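Local coordinates for protein long-chain-fatty-acid--CoA ligase FadD13 (Mycobacterium tuberculosis CDC1551, PDB 5ZRN) that belongs to the AMP-binding enzymes of the ANL superfamily and holds 5'-O-{[(1R)-1-hydroxydodecyl]sulfamoyl}adenosine in a pocket, at residues Val104-Ala109 and Asp130-Asp135; Phe275-Ala280 and Val297-Ala302; His346-Val351 and Gly381-Ile386. All coordinates share one frame; numbering follows the deposited sequence.

Overall arrangement
Interaction 1 lies far from the ligand pocket. Its centre is about 33 Å from that of interaction 2 and about 43 Å from that of interaction 3, on the other side of the chain's centre. It belongs to the four-stranded parallel sheet. Interaction 2 pairs two strands of the nine-stranded mixed sheet, and their C-terminal ends line the adenine and part of the alkyl chain of JSA. Interaction 3, whose centre is about 19 Å from that of interaction 2, supplies Asp382 to the ribose. The two pocket contacts touch directly: Tyr301 OH lies 3.1 Å from Asp382 OD2, a probable hydrogen bond, and the same hydroxyl packs on Val351 CG1.

Interaction 1: residues Val104-Ala109 and Asp130-Asp135; sequences VVIYGA and DWIGAD
Tyr107 lays its ring over the backbone of Gly133, just past the end of strand 130-132. From CB, the side chain turns so that CG sits between the backbone N and the carbonyl carbon (chi1 64°), which swings the ring across to the neighbouring strand. CG and CD2 face Ile132 O, with Tyr107 CD2 3.5 Å from it. CE2 reaches Gly133 N and also comes within 4.0 Å of Trp131 CB. CD1, CE1 and CZ meet Gly133 CA, which stands over one ring face in a CH-pi contact, 3.6 Å from the centroid of the Tyr107 ring. At the tip, OH is 3.8 Å from both Gly133 N and Gly133 CA.

The two strands belong to a beta-alpha-beta unit, with helix 112-120 between them, and strand 130-132 is an edge strand of a four-stranded parallel sheet. Three backbone bonds join them. Val105 N donates to Asp130 O, Ile132 N to Val105 O at 2.7 Å, and Tyr107 N to Ile132 O.

Val105 and Trp131 lie side by side on one face, with Val105 CB 4.0 Å from Trp131 CE3. Both touch Ile115 of helix 112-120. Ile106 and Ile132 lie alongside each other on the opposite face, where Ile106 CD1 meets Ile132 CB at 3.9 Å. Leu137 of helix 134-142 touches both isoleucines. Gly133 is the N-cap of that helix.

Interaction 2: residues Phe275-Ala280 and Val297-Ala302; sequences FITGGA and VVQGYA. With JSA (5'-O-{[(1R)-1-hydroxydodecyl]sulfamoyl}adenosine), chain C.
Strands 275-278 and 297-302 run parallel, their axes 4.4 Å apart at the closest and inclined by 32°, and three backbone bonds join them: Val298 N to Phe275 O, Thr277 N to Val298 O, and Gly300 N to Thr277 O. They are the two strands of a beta-alpha-beta unit with helix 284-292 as its crossover, inside the large mixed sheet.

Ile276 and Val298 lie side by side on one face. Val298 CG2 sits between its own backbone N and carbonyl carbon (chi1 -63° for CG1), and it packs 3.4 Å from Ile276 CG1. Thr277 and Gln299 share the other face. There the methyl CG2 of Thr277 presses on Gln299 CG at 3.4 Å and also meets Val297 CG1. The hydroxyl OG1 of Thr277 is hydrogen-bonded to Ala250 O, just past strand 247-249.

Past these pairs, residues 278-280 and 300-302 line the JSA pocket. Gly278 has no side chain, and the alkyl chain of JSA passes close, with JSA C5' 3.7 Å from Gly278 CA. Tyr301 turns a ring edge to the adenine, its CD1 3.6 Å from JSA C5. The amino group N6 of JSA donates to Gly300 O at 2.8 Å.

Interaction 3: residues His346-Val351 and Gly381-Ile386; sequences HGEGEV and GDIGEI. With JSA (5'-O-{[(1R)-1-hydroxydodecyl]sulfamoyl}adenosine), chain C.
An antiparallel ladder joins residues 346-351 to residues 381-386, and Asp382 of the second segment meets the ribose of JSA. Gly347 and Ile386 form a hydrogen-bonded pair. Gly347 N points at a lone pair of Ile386 O, in the carbonyl plane, at 3.2 Å. The return bond is less regular: Ile386 N stands above the carbonyl plane of Gly347 O. Gly349 and Gly384 form the next hydrogen-bonded pair, with Gly384 N 2.8 Å from Gly349 O. Further along, Val351 N donates to Asp382 O at 2.7 Å.

The chain bends at Glu348 and Gly349 and again at Gly381. The ladder thus links the five-stranded antiparallel sheet, through strand 350-355, to the hairpin of strands 382-386 and 392-397.

Glu350 runs extended, with CG anti to its backbone N (chi1 165°) and CD anti to CB (chi2 175°). This extension carries its carboxylate across to Gly381 of the partner segment. Its OE2 takes a weak, bent bond from Gly381 N at 2.6 Å. Its OE1 forms a salt bridge with Arg379, so the two carboxylate oxygens have different partners. Val351 CG2 lies 3.5 Å from Asp382 O. Ile383 brings CD1 against Glu350 CA. At the far end Ile386 CG2 approaches the His346 ring near ND1, the two side chains crossing at about a right angle.

Asp382 faces both ribose hydroxyls, one with each carboxylate oxygen, much as ANL relatives do. JSA O2' donates to Asp382 OD1 at 3.1 Å. JSA O3' donates to Asp382 OD2, but the modelled 2.4 Å between these two atoms is very short and its exact value doubtful. Arg397 makes a salt bridge to Asp382 OD1 through its NE.

Interaction 1: residues Val104-Ala109 and Asp130-Asp135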
loop_
_atom_site.group_PDB
_atom_site.type_symbol
_atom_site.label_atom_id
_atom_site.label_comp_id
_atom_site.label_asym_id
_atom_site.label_seq_id
_atom_site.Cartn_x
_atom_site.Cartn_y
_atom_site.Cartn_z
ATOM N N VAL A 104 19.708 -7.928 0.887
ATOM C CA VAL A 104 20.063 -6.731 0.137
ATOM C C VAL A 104 19.213 -5.550 0.588
ATOM O O VAL A 104 18.009 -5.688 0.770
ATOM C CB VAL A 104 19.845 -6.928 -1.378
ATOM C CG1 VAL A 104 20.003 -5.610 -2.104
ATOM C CG2 VAL A 104 20.835 -7.935 -1.912
ATOM N N VAL A 105 19.846 -4.397 0.776
ATOM C CA VAL A 105 19.140 -3.177 1.179
ATOM C C VAL A 105 19.371 -2.056 0.161
ATOM O O VAL A 105 20.518 -1.655 -0.100
ATOM C CB VAL A 105 19.608 -2.659 2.559
ATOM C CG1 VAL A 105 18.915 -1.345 2.875
ATOM C CG2 VAL A 105 19.298 -3.669 3.630
ATOM N N ILE A 106 18.282 -1.572 -0.430
ATOM C CA ILE A 106 18.365 -0.483 -1.393
ATOM C C ILE A 106 17.836 0.720 -0.620
ATOM O O ILE A 106 16.725 0.666 -0.088
ATOM C CB ILE A 106 17.453 -0.711 -2.614
ATOM C CG1 ILE A 106 17.570 -2.152 -3.122
ATOM C CG2 ILE A 106 17.826 0.284 -3.714
ATOM C CD1 ILE A 106 18.827 -2.450 -3.875
ATOM N N TYR A 107 18.620 1.798 -0.557
ATOM C CA TYR A 107 18.204 2.974 0.204
ATOM C C TYR A 107 18.441 4.283 -0.526
ATOM O O TYR A 107 19.333 4.389 -1.363
ATOM C CB TYR A 107 18.925 3.005 1.562
ATOM C CG TYR A 107 20.436 3.155 1.472
ATOM C CD1 TYR A 107 21.029 4.414 1.427
ATOM C CD2 TYR A 107 21.265 2.034 1.401
ATOM C CE1 TYR A 107 22.407 4.555 1.308
ATOM C CE2 TYR A 107 22.642 2.161 1.288
ATOM C CZ TYR A 107 23.209 3.424 1.237
ATOM O OH TYR A 107 24.572 3.562 1.091
ATOM N N GLY A 108 17.623 5.277 -0.199
ATOM C CA GLY A 108 17.751 6.579 -0.820
ATOM C C GLY A 108 18.696 7.477 -0.047
ATOM O O GLY A 108 19.026 7.208 1.114
ATOM N N ALA A 109 19.126 8.553 -0.694
ATOM C CA ALA A 109 20.048 9.501 -0.082
ATOM C C ALA A 109 19.531 10.041 1.252
ATOM O O ALA A 109 20.303 10.230 2.195
ATOM C CB ALA A 109 20.331 10.643 -1.051
ATOM N N ASP A 130 24.785 -6.578 0.813
ATOM C CA ASP A 130 24.962 -5.380 0.012
ATOM C C ASP A 130 24.088 -4.227 0.488
ATOM O O ASP A 130 22.908 -4.406 0.777
ATOM C CB ASP A 130 24.626 -5.688 -1.448
ATOM C CG ASP A 130 25.566 -6.712 -2.065
ATOM O OD1 ASP A 130 26.667 -6.326 -2.510
ATOM O OD2 ASP A 130 25.206 -7.910 -2.097
ATOM N N TRP A 131 24.677 -3.043 0.569
ATOM C CA TRP A 131 23.943 -1.848 0.962
ATOM C C TRP A 131 24.056 -0.948 -0.268
ATOM O O TRP A 131 25.117 -0.389 -0.539
ATOM C CB TRP A 131 24.592 -1.198 2.188
ATOM C CG TRP A 131 24.746 -2.134 3.366
ATOM C CD1 TRP A 131 25.755 -3.031 3.577
ATOM C CD2 TRP A 131 23.863 -2.253 4.490
ATOM N NE1 TRP A 131 25.559 -3.696 4.763
ATOM C CE2 TRP A 131 24.406 -3.242 5.344
ATOM C CE3 TRP A 131 22.666 -1.622 4.860
ATOM C CZ2 TRP A 131 23.793 -3.616 6.548
ATOM C CZ3 TRP A 131 22.054 -1.994 6.060
ATOM C CH2 TRP A 131 22.622 -2.984 6.888
ATOM N N ILE A 132 22.968 -0.829 -1.025
ATOM C CA ILE A 132 22.991 -0.046 -2.254
ATOM C C ILE A 132 22.263 1.284 -2.167
ATOM O O ILE A 132 21.028 1.335 -2.057
ATOM C CB ILE A 132 22.420 -0.870 -3.452
ATOM C CG1 ILE A 132 23.418 -1.953 -3.888
ATOM C CG2 ILE A 132 22.196 0.036 -4.659
ATOM C CD1 ILE A 132 24.014 -2.764 -2.779
ATOM N N GLY A 133 23.056 2.354 -2.227
ATOM C CA GLY A 133 22.532 3.704 -2.162
ATOM C C GLY A 133 22.022 4.153 -3.515
ATOM O O GLY A 133 22.056 3.397 -4.488
ATOM N N ALA A 134 21.556 5.393 -3.577
ATOM C CA ALA A 134 21.019 5.951 -4.810
ATOM C C ALA A 134 22.035 5.958 -5.943
ATOM O O ALA A 134 21.717 5.561 -7.059
ATOM C CB ALA A 134 20.505 7.365 -4.559
ATOM N N ASP A 135 23.257 6.405 -5.662
ATOM C CA ASP A 135 24.283 6.454 -6.700
ATOM C C ASP A 135 24.551 5.087 -7.315
ATOM O O ASP A 135 24.575 4.938 -8.539
ATOM C CB ASP A 135 25.598 7.027 -6.152
ATOM C CG ASP A 135 25.579 8.548 -6.053
ATOM O OD1 ASP A 135 24.976 9.190 -6.938
ATOM O OD2 ASP A 135 26.182 9.102 -5.105
#

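Interaction 2: residues Phe275-Ala280 and Val297-Ala302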
loop_
_atom_site.group_PDB
_atom_site.type_symbol
_atom_site.label_atom_id
_atom_site.label_comp_id
_atom_site.label_asym_id
_atom_site.label_seq_id
_atom_site.Cartn_x
_atom_site.Cartn_y
_atom_site.Cartn_z
ATOM N N PHE A 275 -12.302 11.631 -2.763
ATOM C CA PHE A 275 -11.151 11.272 -1.939
ATOM C C PHE A 275 -11.464 9.941 -1.271
ATOM O O PHE A 275 -12.631 9.639 -0.999
ATOM C CB PHE A 275 -10.911 12.301 -0.819
ATOM C CG PHE A 275 -10.218 13.557 -1.263
ATOM C CD1 PHE A 275 -10.909 14.765 -1.323
ATOM C CD2 PHE A 275 -8.862 13.542 -1.591
ATOM C CE1 PHE A 275 -10.255 15.948 -1.705
ATOM C CE2 PHE A 275 -8.204 14.712 -1.973
ATOM C CZ PHE A 275 -8.903 15.919 -2.031
ATOM N N ILE A 276 -10.426 9.149 -1.014
ATOM C CA ILE A 276 -10.585 7.877 -0.317
ATOM C C ILE A 276 -9.849 8.106 0.991
ATOM O O ILE A 276 -8.735 8.640 0.994
ATOM C CB ILE A 276 -9.904 6.701 -1.052
ATOM C CG1 ILE A 276 -10.489 6.536 -2.453
ATOM C CG2 ILE A 276 -10.101 5.413 -0.260
ATOM C CD1 ILE A 276 -9.699 5.580 -3.313
ATOM N N THR A 277 -10.467 7.717 2.099
ATOM C CA THR A 277 -9.844 7.904 3.399
ATOM C C THR A 277 -10.086 6.725 4.335
ATOM O O THR A 277 -10.902 5.842 4.051
ATOM C CB THR A 277 -10.350 9.206 4.074
ATOM O OG1 THR A 277 -9.565 9.465 5.244
ATOM C CG2 THR A 277 -11.813 9.082 4.475
ATOM N N GLY A 278 -9.367 6.718 5.451
ATOM C CA GLY A 278 -9.505 5.650 6.421
ATOM C C GLY A 278 -8.586 5.857 7.610
ATOM O O GLY A 278 -7.730 6.751 7.606
ATOM N N GLY A 279 -8.760 5.026 8.634
ATOM C CA GLY A 279 -7.940 5.143 9.826
ATOM C C GLY A 279 -8.635 5.950 10.906
ATOM O O GLY A 279 -8.167 6.006 12.043
ATOM N N ALA A 280 -9.750 6.580 10.549
ATOM C CA ALA A 280 -10.528 7.388 11.485
ATOM C C ALA A 280 -11.795 7.881 10.803
ATOM O O ALA A 280 -11.785 8.209 9.619
ATOM C CB ALA A 280 -9.709 8.573 11.968
ATOM N N VAL A 297 -16.543 11.718 -0.750
ATOM C CA VAL A 297 -15.569 11.059 0.110
ATOM C C VAL A 297 -15.962 9.636 0.490
ATOM O O VAL A 297 -17.032 9.417 1.052
ATOM C CB VAL A 297 -15.363 11.853 1.427
ATOM C CG1 VAL A 297 -14.269 11.206 2.261
ATOM C CG2 VAL A 297 -15.010 13.302 1.118
ATOM N N VAL A 298 -15.097 8.673 0.170
ATOM C CA VAL A 298 -15.328 7.275 0.536
ATOM C C VAL A 298 -14.353 6.957 1.683
ATOM O O VAL A 298 -13.174 7.329 1.631
ATOM C CB VAL A 298 -15.077 6.283 -0.652
ATOM C CG1 VAL A 298 -16.051 6.562 -1.783
ATOM C CG2 VAL A 298 -13.647 6.388 -1.146
ATOM N N GLN A 299 -14.849 6.285 2.717
ATOM C CA GLN A 299 -14.028 5.945 3.878
ATOM C C GLN A 299 -13.914 4.426 4.061
ATOM O O GLN A 299 -14.905 3.700 3.942
ATOM C CB GLN A 299 -14.641 6.580 5.126
ATOM C CG GLN A 299 -15.037 8.040 4.926
ATOM C CD GLN A 299 -16.023 8.545 5.979
ATOM O OE1 GLN A 299 -17.105 9.038 5.644
ATOM N NE2 GLN A 299 -15.652 8.431 7.248
ATOM N N GLY A 300 -12.710 3.944 4.352
ATOM C CA GLY A 300 -12.541 2.514 4.526
ATOM C C GLY A 300 -11.932 2.103 5.849
ATOM O O GLY A 300 -11.415 2.932 6.590
ATOM N N TYR A 301 -12.007 0.809 6.139
ATOM C CA TYR A 301 -11.450 0.232 7.352
ATOM C C TYR A 301 -10.659 -0.985 6.913
ATOM O O TYR A 301 -11.187 -1.859 6.216
ATOM C CB TYR A 301 -12.557 -0.211 8.295
ATOM C CG TYR A 301 -12.125 -1.268 9.295
ATOM C CD1 TYR A 301 -11.391 -0.934 10.435
ATOM C CD2 TYR A 301 -12.492 -2.604 9.115
ATOM C CE1 TYR A 301 -11.046 -1.907 11.375
ATOM C CE2 TYR A 301 -12.157 -3.575 10.042
ATOM C CZ TYR A 301 -11.437 -3.226 11.171
ATOM O OH TYR A 301 -11.125 -4.203 12.095
ATOM N N ALA A 302 -9.396 -1.040 7.321
ATOM C CA ALA A 302 -8.525 -2.141 6.948
ATOM C C ALA A 302 -7.326 -2.230 7.877
ATOM O O ALA A 302 -7.104 -1.357 8.733
ATOM C CB ALA A 302 -8.052 -1.963 5.507
HETATM C C4 JSA C . -9.639 2.148 11.904
HETATM C C5 JSA C . -10.080 2.449 10.623
HETATM C C6 JSA C . -11.288 3.121 10.484
HETATM N N9 JSA C . -8.469 1.531 11.781
HETATM C C2 JSA C . -11.530 3.142 12.788
HETATM C C12 JSA C . -11.608 -1.324 -1.047
HETATM C C11 JSA C . -10.913 -0.053 -0.558
HETATM C C10 JSA C . -10.511 -0.185 0.912
HETATM C "C9'" JSA C . -9.811 1.077 1.419
HETATM C "C8'" JSA C . -9.343 0.882 2.862
HETATM C "C7'" JSA C . -8.558 2.086 3.384
HETATM C "C6'" JSA C . -7.990 1.779 4.770
HETATM C "C5'" JSA C . -7.180 2.947 5.334
HETATM C "C4'" JSA C . -6.577 2.568 6.689
HETATM C "C3'" JSA C . -5.588 1.412 6.534
HETATM C "C2'" JSA C . -5.187 0.823 7.888
HETATM C "C1'" JSA C . -4.217 -0.342 7.678
HETATM O O1 JSA C . -2.952 0.177 7.260
HETATM N N8 JSA C . -4.049 -1.118 8.915
HETATM S S1 JSA C . -3.167 -0.322 10.032
HETATM O O2P JSA C . -2.907 1.078 9.564
HETATM O O1P JSA C . -1.865 -1.037 10.234
HETATM O "O5'" JSA C . -3.894 -0.290 11.263
HETATM C C5A JSA C . -5.098 -1.052 11.388
HETATM C C4A JSA C . -5.975 -0.524 12.524
HETATM O "O4'" JSA C . -6.291 0.867 12.347
HETATM C C3A JSA C . -7.334 -1.222 12.541
HETATM O "O3'" JSA C . -7.202 -2.487 13.196
HETATM C C2A JSA C . -8.066 -0.252 13.465
HETATM O "O2'" JSA C . -7.589 -0.408 14.803
HETATM C C1A JSA C . -7.602 1.092 12.897
HETATM C C8 JSA C . -8.188 1.438 10.483
HETATM N N7 JSA C . -9.165 1.997 9.772
HETATM N N3 JSA C . -10.385 2.506 12.960
HETATM N N1 JSA C . -11.979 3.449 11.584
HETATM N N6 JSA C . -11.751 3.445 9.279
#

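Interaction 3: residues His346-Val351 and Gly381-Ile386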
loop_
_atom_site.group_PDB
_atom_site.type_symbol
_atom_site.label_atom_id
_atom_site.label_comp_id
_atom_site.label_asym_id
_atom_site.label_seq_id
_atom_site.Cartn_x
_atom_site.Cartn_y
_atom_site.Cartn_z
ATOM N N HIS A 346 -24.381 -10.337 12.753
ATOM C CA HIS A 346 -24.895 -9.124 13.385
ATOM C C HIS A 346 -24.605 -9.182 14.879
ATOM O O HIS A 346 -24.553 -10.260 15.459
ATOM C CB HIS A 346 -26.408 -9.014 13.160
ATOM C CG HIS A 346 -26.818 -9.081 11.721
ATOM N ND1 HIS A 346 -26.618 -8.042 10.838
ATOM C CD2 HIS A 346 -27.419 -10.066 11.011
ATOM C CE1 HIS A 346 -27.077 -8.382 9.647
ATOM N NE2 HIS A 346 -27.569 -9.606 9.725
ATOM N N GLY A 347 -24.423 -8.023 15.498
ATOM C CA GLY A 347 -24.137 -7.984 16.922
ATOM C C GLY A 347 -22.749 -7.455 17.224
ATOM O O GLY A 347 -21.995 -7.104 16.311
ATOM N N GLU A 348 -22.408 -7.385 18.510
ATOM C CA GLU A 348 -21.093 -6.898 18.908
ATOM C C GLU A 348 -20.138 -8.037 19.231
ATOM O O GLU A 348 -20.538 -9.093 19.727
ATOM C CB GLU A 348 -21.176 -5.972 20.124
ATOM C CG GLU A 348 -19.887 -5.182 20.328
ATOM C CD GLU A 348 -19.799 -4.506 21.680
ATOM O OE1 GLU A 348 -19.678 -5.227 22.698
ATOM O OE2 GLU A 348 -19.850 -3.255 21.724
ATOM N N GLY A 349 -18.866 -7.802 18.944
ATOM C CA GLY A 349 -17.844 -8.794 19.205
ATOM C C GLY A 349 -16.560 -8.328 18.562
ATOM O O GLY A 349 -16.415 -7.148 18.229
ATOM N N GLU A 350 -15.620 -9.249 18.397
ATOM C CA GLU A 350 -14.358 -8.916 17.762
ATOM C C GLU A 350 -14.520 -9.028 16.247
ATOM O O GLU A 350 -14.893 -10.081 15.724
ATOM C CB GLU A 350 -13.238 -9.860 18.226
ATOM C CG GLU A 350 -12.016 -9.781 17.322
ATOM C CD GLU A 350 -10.844 -10.602 17.801
ATOM O OE1 GLU A 350 -11.060 -11.713 18.337
ATOM O OE2 GLU A 350 -9.699 -10.136 17.612
ATOM N N VAL A 351 -14.254 -7.929 15.553
ATOM C CA VAL A 351 -14.343 -7.907 14.102
ATOM C C VAL A 351 -13.408 -8.980 13.534
ATOM O O VAL A 351 -12.226 -9.016 13.867
ATOM C CB VAL A 351 -13.921 -6.522 13.550
ATOM C CG1 VAL A 351 -13.898 -6.535 12.037
ATOM C CG2 VAL A 351 -14.881 -5.456 14.045
ATOM N N GLY A 381 -8.652 -8.106 16.287
ATOM C CA GLY A 381 -8.316 -7.579 17.592
ATOM C C GLY A 381 -9.110 -6.310 17.855
ATOM O O GLY A 381 -8.895 -5.637 18.866
ATOM N N ASP A 382 -10.022 -5.977 16.942
ATOM C CA ASP A 382 -10.865 -4.788 17.083
ATOM C C ASP A 382 -12.289 -5.151 17.479
ATOM O O ASP A 382 -12.898 -6.054 16.906
ATOM C CB ASP A 382 -10.910 -3.981 15.782
ATOM C CG ASP A 382 -9.602 -3.286 15.482
ATOM O OD1 ASP A 382 -9.022 -2.684 16.410
ATOM O OD2 ASP A 382 -9.162 -3.331 14.316
ATOM N N ILE A 383 -12.812 -4.441 18.471
ATOM C CA ILE A 383 -14.167 -4.668 18.948
ATOM C C ILE A 383 -15.123 -3.809 18.146
ATOM O O ILE A 383 -14.824 -2.655 17.839
ATOM C CB ILE A 383 -14.306 -4.292 20.423
ATOM C CG1 ILE A 383 -13.409 -5.192 21.269
ATOM C CG2 ILE A 383 -15.745 -4.431 20.858
ATOM C CD1 ILE A 383 -13.730 -6.667 21.132
ATOM N N GLY A 384 -16.275 -4.369 17.803
ATOM C CA GLY A 384 -17.234 -3.604 17.036
ATOM C C GLY A 384 -18.640 -4.156 17.039
ATOM O O GLY A 384 -18.930 -5.202 17.625
ATOM N N GLU A 385 -19.524 -3.435 16.366
ATOM C CA GLU A 385 -20.910 -3.839 16.269
ATOM C C GLU A 385 -21.368 -3.686 14.827
ATOM O O GLU A 385 -20.941 -2.770 14.124
ATOM C CB GLU A 385 -21.775 -2.957 17.170
ATOM C CG GLU A 385 -23.220 -3.407 17.268
ATOM C CD GLU A 385 -24.126 -2.337 17.841
ATOM O OE1 GLU A 385 -23.775 -1.754 18.892
ATOM O OE2 GLU A 385 -25.191 -2.085 17.239
ATOM N N ILE A 386 -22.216 -4.602 14.384
ATOM C CA ILE A 386 -22.762 -4.535 13.040
ATOM C C ILE A 386 -24.263 -4.407 13.242
ATOM O O ILE A 386 -24.858 -5.220 13.949
ATOM C CB ILE A 386 -22.472 -5.812 12.231
ATOM C CG1 ILE A 386 -20.967 -5.991 12.053
ATOM C CG2 ILE A 386 -23.145 -5.722 10.871
ATOM C CD1 ILE A 386 -20.587 -7.288 11.372
HETATM C C4 JSA C . -9.639 2.148 11.904
HETATM C C5 JSA C . -10.080 2.449 10.623
HETATM C C6 JSA C . -11.288 3.121 10.484
HETATM N N9 JSA C . -8.469 1.531 11.781
HETATM C C2 JSA C . -11.530 3.142 12.788
HETATM C C12 JSA C . -11.608 -1.324 -1.047
HETATM C C11 JSA C . -10.913 -0.053 -0.558
HETATM C C10 JSA C . -10.511 -0.185 0.912
HETATM C "C9'" JSA C . -9.811 1.077 1.419
HETATM C "C8'" JSA C . -9.343 0.882 2.862
HETATM C "C7'" JSA C . -8.558 2.086 3.384
HETATM C "C6'" JSA C . -7.990 1.779 4.770
HETATM C "C5'" JSA C . -7.180 2.947 5.334
HETATM C "C4'" JSA C . -6.577 2.568 6.689
HETATM C "C3'" JSA C . -5.588 1.412 6.534
HETATM C "C2'" JSA C . -5.187 0.823 7.888
HETATM C "C1'" JSA C . -4.217 -0.342 7.678
HETATM O O1 JSA C . -2.952 0.177 7.260
HETATM N N8 JSA C . -4.049 -1.118 8.915
HETATM S S1 JSA C . -3.167 -0.322 10.032
HETATM O O2P JSA C . -2.907 1.078 9.564
HETATM O O1P JSA C . -1.865 -1.037 10.234
HETATM O "O5'" JSA C . -3.894 -0.290 11.263
HETATM C C5A JSA C . -5.098 -1.052 11.388
HETATM C C4A JSA C . -5.975 -0.524 12.524
HETATM O "O4'" JSA C . -6.291 0.867 12.347
HETATM C C3A JSA C . -7.334 -1.222 12.541
HETATM O "O3'" JSA C . -7.202 -2.487 13.196
HETATM C C2A JSA C . -8.066 -0.252 13.465
HETATM O "O2'" JSA C . -7.589 -0.408 14.803
HETATM C C1A JSA C . -7.602 1.092 12.897
HETATM C C8 JSA C . -8.188 1.438 10.483
HETATM N N7 JSA C . -9.165 1.997 9.772
HETATM N N3 JSA C . -10.385 2.506 12.960
HETATM N N1 JSA C . -11.979 3.449 11.584
HETATM N N6 JSA C . -11.751 3.445 9.279
#